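Local coordinates for ABC-type branched-chain amino acid transport systems periplasmic component-like protein (Thermomonospora curvata, PDB 4N03) that probably captures fatty acids outside the membrane, as the substrate-binding component of an ABC transporter, and holds a bound palmitic acid in this structure, at residues A[149-154]-A[253-258]; A[155-160]-A[390-395]; A[183-188]-A[197-202]. All blocks are in the same frame, centred on the assembly; numbering follows the deposited sequence. Where two conformers were deposited one is given.

How the interactions relate
All three contacts lie in the lobe built round the mixed sheet that runs from edge strand 198-204 to edge strand 383-390. Helix 148-161 is shared: its residues 149-154 serve interaction 1 and 155-160 serve interaction 2, whose centres are about 11 Å apart and are joined by a probable hydrogen bond from Ser392 to Asn154. Interaction 3, on helix 179-195, has its centre about 11 Å from that of interaction 1 and about 14 Å from that of interaction 2. Along the chain it is nested inside the loops closed by the other two, which cross. Interactions 2 and 3 tie the two edge strands to helices, while interaction 1 joins helix 148-161 to a loop at the palmitic acid.

Interaction 1. Residues A[149-154]-A[253-258]; sequences DVDMIN and GSNSAY. With PLM (palmitic acid), chain B.
Met152, a selenomethionine in helix 148-161, reaches the loop after strand 251-253 through its terminal methyl. Its CE lies 3.9 Å from Gly253 O and 4.0 Å from Ser254 OG, a van der Waals approach to two oxygens. The side chain starts off past the loop, with CG anti to the carbonyl carbon (chi1 -70°), and bends at chi2 and chi3 until the methyl comes round to it. The long, flexible side chain of methionine, here with selenium in place of sulfur, suits this place, because Ala184 and Thr188 of helix 179-195 and Ala278 of the sheet also pack on it. Ser254 OG is hydrogen-bonded to Ser229 OG, so the small polar side chain beside the methyl has a partner of its own.

Asp151 makes the second link, through water. Its OD2 is 4.3 Å from Asn255 ND2, too far for direct bonding; one water bridges the pair, and a second runs from OD2 to the backbone N. The first donates to Asp151 OD2 at 2.7 Å and accepts from Asn255 ND2 at 2.9 Å; the other donates to the same OD2 at 2.6 Å and accepts weakly from Asn255 N. The second carboxylate oxygen, OD1, is held by Thr146 and Thr370.

Ser254 to Ala257 form a type I beta turn that offers Asn255 and Ser256 to the palmitic acid. Asn255 CG is 3.8 Å from CC of palmitic acid, and Ser256 CB is 3.6 Å from palmitic acid C4. The amide of Asn255 lies along the fatty-acid chain while its ND2 also donates to water, and the water-linked, buried Asp151 probably helps to hold that amide in position.

Interaction 2. Residues A[155-160]-A[390-395]; sequences GVQWLM and FESELA
Phe390, at the end of edge strand 383-390, packs on Trp158 of helix 148-161 where the mixed sheet of this periplasmic-binding-protein lobe gives way to the short helix 393-397. This side is dry and apolar: Phe390 CZ stands 3.9 Å from Trp158 CB, so the ring meets the root of the tryptophan side chain and not its indole. The phenyl group also touches Ile372 of the neighbouring strand, while the indole packs edge-to-face with Phe276; broad aromatic side chains suit this seam between helix and sheet.

Round Gln157, the residue most covered by the contact, the other side is more polar and admits water. Gln157 leaves its helix with CG anti to the backbone N (chi1 -178°) and then bends at chi2. Its CG lies 4.0 Å from Ser392 CB, and OE1 rests 3.7 Å from Leu394 CD2, the side chains of Gln157 and Leu394 crossing obliquely. Serine suits the N-cap of helix 393-397: Ser392 OG accepts from Ala395 N at 3.0 Å and is hydrogen-bonded to Asn154 OD1. A water bridges the two segments at the first turn of that helix: it donates to Gln157 OE1 at 2.8 Å and accepts from Leu394 N at 3.0 Å.

Interaction 3. Residues A[183-188]-A[197-202]; sequences SALRGT and LEVFEL
The beta-alpha-beta unit of strand 170-176, helix 179-195 and strand 198-204 supplies this contact: Leu185 and Thr188 on the helix meet Val199 and Glu201 on the strand that follows it. Strand 198-204 is an edge strand of the mixed sheet and pairs in parallel with 170-176. The helix runs back nearly antiparallel to it, with 162° between the short segments and their axes 10.4 Å apart at closest, as expected of a helix packed on the sheet of a crossover.

Val199 points toward the helix and presents both its methyls. Thr188 CG2 comes 4.2 Å from Val199 CG2 and equally near CG1, the two branched side chains meeting at a slant. Beta-branched valine fits a strand and offers a compact apolar surface, while threonine turns its methyl to the sheet and its OG1 back to Ala184 O in a weak bond. Leu185 CD1 adds a looser touch on Val199 CG1 at 4.3 Å.

Further along the strand, Leu185 lies across Glu201 at about a right angle. With CG anti to the carbonyl carbon (chi1 -55°), Glu201 CG lies 4.0 Å from Leu185 CD1; the extended chain beyond carries the carboxylate along the leucine. A long side chain serves both needs here, touching the leucine with its CG methylene and carboxylate and carrying its charge on to helix 179-195, where OE2 forms a salt bridge with Lys189. The other carboxylate oxygen, Glu201 OE1, sits 3.5 Å from Leu185 CD2.

Interaction 1. Residues A[149-154]-A[253-258]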
loop_
_atom_site.group_PDB
_atom_site.type_symbol
_atom_site.label_atom_id
_atom_site.label_comp_id
_atom_site.label_asym_id
_atom_site.label_seq_id
_atom_site.Cartn_x
_atom_site.Cartn_y
_atom_site.Cartn_z
ATOM N N ASP A 149 0.404 -10.071 -5.844
ATOM C CA ASP A 149 0.878 -11.251 -6.551
ATOM C C ASP A 149 2.259 -11.045 -7.144
ATOM O O ASP A 149 3.139 -11.851 -6.947
ATOM C CB ASP A 149 -0.128 -11.781 -7.562
ATOM C CG ASP A 149 -0.718 -10.778 -8.525
ATOM O OD1 ASP A 149 -0.350 -9.578 -8.492
ATOM O OD2 ASP A 149 -1.598 -11.224 -9.311
ATOM N N VAL A 150 2.428 -9.935 -7.866
ATOM C CA VAL A 150 3.720 -9.606 -8.424
ATOM C C VAL A 150 4.773 -9.462 -7.345
ATOM O O VAL A 150 5.894 -9.945 -7.522
ATOM C CB VAL A 150 3.599 -8.293 -9.239
ATOM C CG1 VAL A 150 4.953 -7.648 -9.568
ATOM C CG2 VAL A 150 2.790 -8.566 -10.505
ATOM N N ASP A 151 4.459 -8.859 -6.189
ATOM C CA ASP A 151 5.433 -8.788 -5.107
ATOM C C ASP A 151 5.859 -10.177 -4.624
ATOM O O ASP A 151 7.029 -10.388 -4.372
ATOM C CB ASP A 151 4.914 -8.001 -3.911
ATOM C CG ASP A 151 4.937 -6.505 -4.113
ATOM O OD1 ASP A 151 5.665 -5.998 -4.966
ATOM O OD2 ASP A 151 4.204 -5.864 -3.309
HETATM N N MSE A 152 4.920 -11.124 -4.450
HETATM C CA MSE A 152 5.311 -12.462 -4.049
HETATM C C MSE A 152 6.065 -13.198 -5.137
HETATM O O MSE A 152 6.942 -13.969 -4.818
HETATM C CB MSE A 152 4.087 -13.284 -3.617
HETATM C CG MSE A 152 3.466 -12.812 -2.302
HETATM SE SE MSE A 152 4.649 -13.088 -0.793
HETATM C CE MSE A 152 5.337 -11.385 -0.582
ATOM N N ILE A 153 5.743 -12.969 -6.399
ATOM C CA ILE A 153 6.519 -13.632 -7.456
ATOM C C ILE A 153 7.971 -13.172 -7.420
ATOM O O ILE A 153 8.913 -13.963 -7.414
ATOM C CB ILE A 153 5.870 -13.369 -8.822
ATOM C CG1 ILE A 153 4.506 -14.090 -8.902
ATOM C CG2 ILE A 153 6.770 -13.881 -9.925
ATOM C CD1 ILE A 153 3.642 -13.573 -10.030
ATOM N N ASN A 154 8.146 -11.843 -7.391
ATOM C CA ASN A 154 9.493 -11.268 -7.240
ATOM C C ASN A 154 10.174 -11.784 -5.981
ATOM O O ASN A 154 11.327 -12.165 -6.001
ATOM C CB ASN A 154 9.440 -9.748 -7.272
ATOM C CG ASN A 154 9.285 -9.170 -8.662
ATOM O OD1 ASN A 154 9.784 -9.719 -9.638
ATOM N ND2 ASN A 154 8.623 -8.038 -8.763
ATOM N N GLY A 253 7.327 -11.202 4.053
ATOM C CA GLY A 253 6.047 -10.583 4.203
ATOM C C GLY A 253 5.648 -9.696 3.065
ATOM O O GLY A 253 6.495 -9.140 2.373
ATOM N N SER A 254 4.345 -9.520 2.915
ATOM C CA SER A 254 3.797 -8.516 2.065
ATOM C C SER A 254 4.066 -7.122 2.712
ATOM O O SER A 254 4.512 -7.003 3.837
ATOM C CB SER A 254 2.315 -8.740 1.839
ATOM O OG SER A 254 2.043 -9.958 1.164
ATOM N N ASN A 255 3.738 -6.086 1.947
ATOM C CA ASN A 255 4.286 -4.765 2.257
ATOM C C ASN A 255 3.836 -4.140 3.549
ATOM O O ASN A 255 4.491 -3.221 4.050
ATOM C CB ASN A 255 4.129 -3.788 1.083
ATOM C CG ASN A 255 2.692 -3.428 0.766
ATOM O OD1 ASN A 255 1.876 -3.321 1.657
ATOM N ND2 ASN A 255 2.409 -3.192 -0.516
ATOM N N SER A 256 2.750 -4.623 4.137
ATOM C CA SER A 256 2.175 -4.034 5.344
ATOM C C SER A 256 2.356 -4.906 6.562
ATOM O O SER A 256 1.834 -4.571 7.647
ATOM C CB SER A 256 0.702 -3.718 5.162
ATOM O OG SER A 256 -0.047 -4.910 5.018
ATOM N N ALA A 257 3.123 -5.977 6.463
ATOM C CA ALA A 257 3.302 -6.941 7.551
ATOM C C ALA A 257 4.433 -6.497 8.504
ATOM O O ALA A 257 5.284 -7.305 8.869
ATOM C CB ALA A 257 3.546 -8.344 7.002
ATOM N N TYR A 258 4.450 -5.222 8.892
ATOM C CA TYR A 258 5.512 -4.610 9.702
ATOM C C TYR A 258 5.141 -3.178 9.984
ATOM O O TYR A 258 4.607 -2.496 9.155
ATOM C CB TYR A 258 6.847 -4.664 8.941
ATOM C CG TYR A 258 7.918 -3.934 9.656
ATOM C CD1 TYR A 258 8.425 -4.437 10.843
ATOM C CD2 TYR A 258 8.471 -2.770 9.168
ATOM C CE1 TYR A 258 9.395 -3.716 11.559
ATOM C CE2 TYR A 258 9.462 -2.084 9.869
ATOM C CZ TYR A 258 9.924 -2.583 11.046
ATOM O OH TYR A 258 10.913 -1.926 11.771
HETATM C C1 PLM B . -4.912 -4.668 2.348
HETATM O O1 PLM B . -4.616 -4.585 1.127
HETATM O O2 PLM B . -6.070 -4.833 2.789
HETATM C C2 PLM B . -3.830 -4.379 3.363
HETATM C C3 PLM B . -3.715 -2.798 3.495
HETATM C C4 PLM B . -2.523 -2.356 4.313
HETATM C C5 PLM B . -2.458 -0.877 4.486
HETATM C C6 PLM B . -1.237 -0.275 5.214
HETATM C C7 PLM B . -0.151 0.091 4.211
HETATM C C8 PLM B . 1.169 0.511 4.798
HETATM C C9 PLM B . 2.135 1.163 3.827
HETATM C CA PLM B . 3.097 0.193 3.103
HETATM C CB PLM B . 3.798 0.987 1.929
HETATM C CC PLM B . 3.648 0.239 0.572
HETATM C CD PLM B . 3.797 1.122 -0.649
HETATM C CE PLM B . 3.625 0.455 -2.008
HETATM C CF PLM B . 3.169 1.477 -3.060
HETATM C CG PLM B . 4.295 2.257 -3.715
HETATM O O HOH W 1 4.131 -3.210 -2.793
HETATM O O HOH W 2 3.831 -6.929 -0.918
#

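Interaction 2. Residues A[155-160]-A[390-395]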
loop_
_atom_site.group_PDB
_atom_site.type_symbol
_atom_site.label_atom_id
_atom_site.label_comp_id
_atom_site.label_asym_id
_atom_site.label_seq_id
_atom_site.Cartn_x
_atom_site.Cartn_y
_atom_site.Cartn_z
ATOM N N GLY A 155 9.442 -11.788 -4.872
ATOM C CA GLY A 155 10.022 -12.212 -3.624
ATOM C C GLY A 155 10.440 -13.658 -3.561
ATOM O O GLY A 155 11.488 -14.012 -3.041
ATOM N N VAL A 156 9.618 -14.572 -4.124
ATOM C CA VAL A 156 9.991 -15.977 -4.204
ATOM C C VAL A 156 11.166 -16.178 -5.132
ATOM O O VAL A 156 12.069 -16.959 -4.835
ATOM C CB VAL A 156 8.777 -16.853 -4.562
ATOM C CG1 VAL A 156 9.207 -18.278 -4.823
ATOM C CG2 VAL A 156 7.743 -16.755 -3.431
ATOM N N GLN A 157 11.171 -15.484 -6.261
ATOM C CA GLN A 157 12.330 -15.583 -7.143
ATOM C C GLN A 157 13.590 -15.141 -6.408
ATOM O O GLN A 157 14.658 -15.721 -6.535
ATOM C CB GLN A 157 12.136 -14.762 -8.388
ATOM C CG GLN A 157 13.310 -14.861 -9.370
ATOM C CD GLN A 157 13.433 -16.233 -9.993
ATOM O OE1 GLN A 157 12.698 -16.572 -10.931
ATOM N NE2 GLN A 157 14.322 -17.046 -9.481
ATOM N N TRP A 158 13.478 -14.080 -5.591
ATOM C CA TRP A 158 14.592 -13.612 -4.773
ATOM C C TRP A 158 15.031 -14.640 -3.762
ATOM O O TRP A 158 16.218 -14.902 -3.617
ATOM C CB TRP A 158 14.211 -12.305 -4.085
ATOM C CG TRP A 158 15.247 -11.730 -3.169
ATOM C CD1 TRP A 158 16.334 -11.001 -3.514
ATOM C CD2 TRP A 158 15.263 -11.851 -1.753
ATOM N NE1 TRP A 158 17.028 -10.636 -2.384
ATOM C CE2 TRP A 158 16.412 -11.169 -1.293
ATOM C CE3 TRP A 158 14.431 -12.471 -0.833
ATOM C CZ2 TRP A 158 16.733 -11.075 0.055
ATOM C CZ3 TRP A 158 14.757 -12.361 0.532
ATOM C CH2 TRP A 158 15.895 -11.672 0.943
ATOM N N LEU A 159 14.080 -15.278 -3.074
ATOM C CA LEU A 159 14.455 -16.347 -2.145
ATOM C C LEU A 159 15.287 -17.433 -2.822
ATOM O O LEU A 159 16.242 -17.962 -2.273
ATOM C CB LEU A 159 13.228 -16.983 -1.502
ATOM C CG LEU A 159 12.414 -16.142 -0.523
ATOM C CD1 LEU A 159 11.153 -16.865 -0.118
ATOM C CD2 LEU A 159 13.223 -15.764 0.704
HETATM N N MSE A 160 14.885 -17.821 -4.060
HETATM C CA MSE A 160 15.610 -18.834 -4.827
HETATM C C MSE A 160 16.980 -18.340 -5.263
HETATM O O MSE A 160 17.984 -19.046 -5.172
HETATM C CB MSE A 160 14.871 -19.141 -6.115
HETATM C CG MSE A 160 13.584 -19.872 -5.882
HETATM SE SE MSE A 160 13.918 -21.799 -5.840
HETATM C CE MSE A 160 14.372 -21.723 -7.727
ATOM N N PHE A 390 13.449 -4.484 -8.298
ATOM C CA PHE A 390 13.703 -5.300 -9.470
ATOM C C PHE A 390 12.415 -5.927 -9.978
ATOM O O PHE A 390 11.498 -6.178 -9.236
ATOM C CB PHE A 390 14.749 -6.386 -9.184
ATOM C CG PHE A 390 14.262 -7.460 -8.241
ATOM C CD1 PHE A 390 14.268 -7.246 -6.884
ATOM C CD2 PHE A 390 13.704 -8.664 -8.714
ATOM C CE1 PHE A 390 13.767 -8.189 -6.015
ATOM C CE2 PHE A 390 13.188 -9.610 -7.822
ATOM C CZ PHE A 390 13.202 -9.336 -6.479
ATOM N N GLU A 391 12.420 -6.213 -11.268
ATOM C CA GLU A 391 11.380 -6.981 -11.928
ATOM C C GLU A 391 11.959 -8.265 -12.439
ATOM O O GLU A 391 12.753 -8.251 -13.375
ATOM C CB GLU A 391 10.790 -6.151 -13.047
ATOM C CG GLU A 391 9.731 -6.894 -13.852
ATOM C CD GLU A 391 9.116 -6.058 -14.948
ATOM O OE1 GLU A 391 9.481 -4.865 -15.136
ATOM O OE2 GLU A 391 8.176 -6.608 -15.550
ATOM N N SER A 392 11.656 -9.359 -11.788
ATOM C CA SER A 392 12.046 -10.664 -12.329
ATOM C C SER A 392 11.395 -10.961 -13.662
ATOM O O SER A 392 10.328 -10.484 -13.938
ATOM C CB SER A 392 11.728 -11.781 -11.348
ATOM O OG SER A 392 10.354 -11.971 -11.132
ATOM N N GLU A 393 12.070 -11.745 -14.479
ATOM C CA GLU A 393 11.440 -12.286 -15.703
ATOM C C GLU A 393 10.167 -13.026 -15.394
ATOM O O GLU A 393 9.182 -12.934 -16.121
ATOM C CB GLU A 393 12.406 -13.150 -16.485
ATOM C CG GLU A 393 13.546 -12.377 -17.111
ATOM C CD GLU A 393 13.119 -11.262 -18.050
ATOM O OE1 GLU A 393 12.375 -11.522 -19.031
ATOM O OE2 GLU A 393 13.529 -10.095 -17.818
ATOM N N LEU A 394 10.180 -13.745 -14.292
ATOM C CA LEU A 394 9.061 -14.473 -13.844
ATOM C C LEU A 394 7.848 -13.556 -13.669
ATOM O O LEU A 394 6.733 -13.850 -14.107
ATOM C CB LEU A 394 9.479 -15.166 -12.551
ATOM C CG LEU A 394 8.523 -16.174 -11.977
ATOM C CD1 LEU A 394 8.277 -17.346 -12.892
ATOM C CD2 LEU A 394 9.035 -16.696 -10.629
ATOM N N ALA A 395 8.060 -12.419 -12.975
ATOM C CA ALA A 395 6.993 -11.463 -12.804
ATOM C C ALA A 395 6.613 -10.725 -14.088
ATOM O O ALA A 395 5.469 -10.374 -14.284
ATOM C CB ALA A 395 7.344 -10.446 -11.742
HETATM O O HOH W 3 12.750 -14.816 -13.152
#

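Interaction 3. Residues A[183-188]-A[197-202]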
loop_
_atom_site.group_PDB
_atom_site.type_symbol
_atom_site.label_atom_id
_atom_site.label_comp_id
_atom_site.label_asym_id
_atom_site.label_seq_id
_atom_site.Cartn_x
_atom_site.Cartn_y
_atom_site.Cartn_z
ATOM N N SER A 183 -4.634 -12.461 -3.088
ATOM C CA SER A 183 -3.853 -11.971 -4.212
ATOM C C SER A 183 -2.387 -12.309 -4.032
ATOM O O SER A 183 -1.713 -12.764 -4.944
ATOM C CB SER A 183 -4.099 -10.490 -4.411
ATOM O OG SER A 183 -3.306 -9.927 -5.425
ATOM N N ALA A 184 -1.849 -12.062 -2.825
ATOM C CA ALA A 184 -0.488 -12.449 -2.562
ATOM C C ALA A 184 -0.288 -13.943 -2.857
ATOM O O ALA A 184 0.692 -14.342 -3.455
ATOM C CB ALA A 184 -0.128 -12.080 -1.138
ATOM N N LEU A 185 -1.180 -14.731 -2.285
ATOM C CA LEU A 185 -1.130 -16.191 -2.431
ATOM C C LEU A 185 -1.143 -16.664 -3.902
ATOM O O LEU A 185 -0.425 -17.579 -4.256
ATOM C CB LEU A 185 -2.291 -16.818 -1.680
ATOM C CG LEU A 185 -2.383 -18.334 -1.705
ATOM C CD1 LEU A 185 -1.236 -18.986 -0.978
ATOM C CD2 LEU A 185 -3.692 -18.766 -1.092
ATOM N N ARG A 186 -1.903 -15.963 -4.702
ATOM C CA ARG A 186 -1.902 -16.261 -6.131
ATOM C C ARG A 186 -0.512 -16.168 -6.706
ATOM O O ARG A 186 -0.060 -16.977 -7.517
ATOM C CB ARG A 186 -2.886 -15.361 -6.871
ATOM C CG ARG A 186 -3.013 -15.689 -8.339
ATOM C CD ARG A 186 -3.875 -14.692 -9.044
ATOM N NE ARG A 186 -3.997 -15.002 -10.457
ATOM C CZ ARG A 186 -5.102 -15.322 -11.068
ATOM N NH1 ARG A 186 -6.261 -15.357 -10.449
ATOM N NH2 ARG A 186 -5.034 -15.505 -12.341
ATOM N N GLY A 187 0.214 -15.118 -6.330
ATOM C CA GLY A 187 1.607 -14.952 -6.763
ATOM C C GLY A 187 2.517 -16.043 -6.243
ATOM O O GLY A 187 3.308 -16.625 -6.987
ATOM N N THR A 188 2.403 -16.363 -4.956
ATOM C CA THR A 188 3.161 -17.468 -4.395
ATOM C C THR A 188 2.968 -18.748 -5.216
ATOM O O THR A 188 3.949 -19.446 -5.518
ATOM C CB THR A 188 2.729 -17.719 -2.955
ATOM O OG1 THR A 188 2.936 -16.521 -2.208
ATOM C CG2 THR A 188 3.508 -18.820 -2.320
ATOM N N LEU A 197 8.200 -25.695 -6.621
ATOM C CA LEU A 197 8.031 -25.604 -5.169
ATOM C C LEU A 197 6.649 -26.075 -4.781
ATOM O O LEU A 197 5.727 -26.012 -5.588
ATOM C CB LEU A 197 8.238 -24.190 -4.638
ATOM C CG LEU A 197 9.537 -23.501 -5.094
ATOM C CD1 LEU A 197 9.463 -22.023 -4.839
ATOM C CD2 LEU A 197 10.712 -24.049 -4.306
ATOM N N GLU A 198 6.490 -26.560 -3.571
ATOM C CA GLU A 198 5.188 -26.881 -3.008
ATOM C C GLU A 198 4.708 -25.705 -2.141
ATOM O O GLU A 198 5.528 -24.887 -1.659
ATOM C CB GLU A 198 5.309 -28.136 -2.107
ATOM C CG GLU A 198 5.756 -29.428 -2.807
ATOM C CD GLU A 198 5.747 -30.619 -1.845
ATOM O OE1 GLU A 198 4.882 -30.640 -0.936
ATOM O OE2 GLU A 198 6.570 -31.545 -2.022
ATOM N N VAL A 199 3.408 -25.567 -1.943
ATOM C CA VAL A 199 2.837 -24.512 -1.102
ATOM C C VAL A 199 1.883 -25.105 -0.081
ATOM O O VAL A 199 1.025 -25.916 -0.444
ATOM C CB VAL A 199 2.070 -23.439 -1.921
ATOM C CG1 VAL A 199 1.583 -22.291 -1.055
ATOM C CG2 VAL A 199 2.970 -22.885 -3.005
ATOM N N PHE A 200 2.029 -24.715 1.164
ATOM C CA PHE A 200 1.132 -25.035 2.241
ATOM C C PHE A 200 0.431 -23.732 2.615
ATOM O O PHE A 200 1.092 -22.707 2.933
ATOM C CB PHE A 200 1.912 -25.593 3.443
ATOM C CG PHE A 200 1.103 -25.771 4.684
ATOM C CD1 PHE A 200 -0.015 -26.515 4.688
ATOM C CD2 PHE A 200 1.497 -25.153 5.854
ATOM C CE1 PHE A 200 -0.780 -26.666 5.826
ATOM C CE2 PHE A 200 0.787 -25.323 7.011
ATOM C CZ PHE A 200 -0.365 -26.088 6.990
ATOM N N GLU A 201 -0.880 -23.723 2.561
ATOM C CA GLU A 201 -1.687 -22.515 2.698
ATOM C C GLU A 201 -2.391 -22.426 4.052
ATOM O O GLU A 201 -3.002 -23.410 4.489
ATOM C CB GLU A 201 -2.779 -22.544 1.605
ATOM C CG GLU A 201 -2.242 -22.701 0.209
ATOM C CD GLU A 201 -3.286 -22.636 -0.902
ATOM O OE1 GLU A 201 -4.405 -22.169 -0.639
ATOM O OE2 GLU A 201 -2.890 -23.080 -2.004
ATOM N N LEU A 202 -2.328 -21.272 4.718
ATOM C CA LEU A 202 -2.904 -21.093 6.050
ATOM C C LEU A 202 -3.727 -19.841 6.053
ATOM O O LEU A 202 -3.179 -18.743 6.332
ATOM C CB LEU A 202 -1.787 -21.041 7.106
ATOM C CG LEU A 202 -1.119 -22.348 7.492
ATOM C CD1 LEU A 202 -0.016 -22.160 8.485
ATOM C CD2 LEU A 202 -2.114 -23.265 8.210
#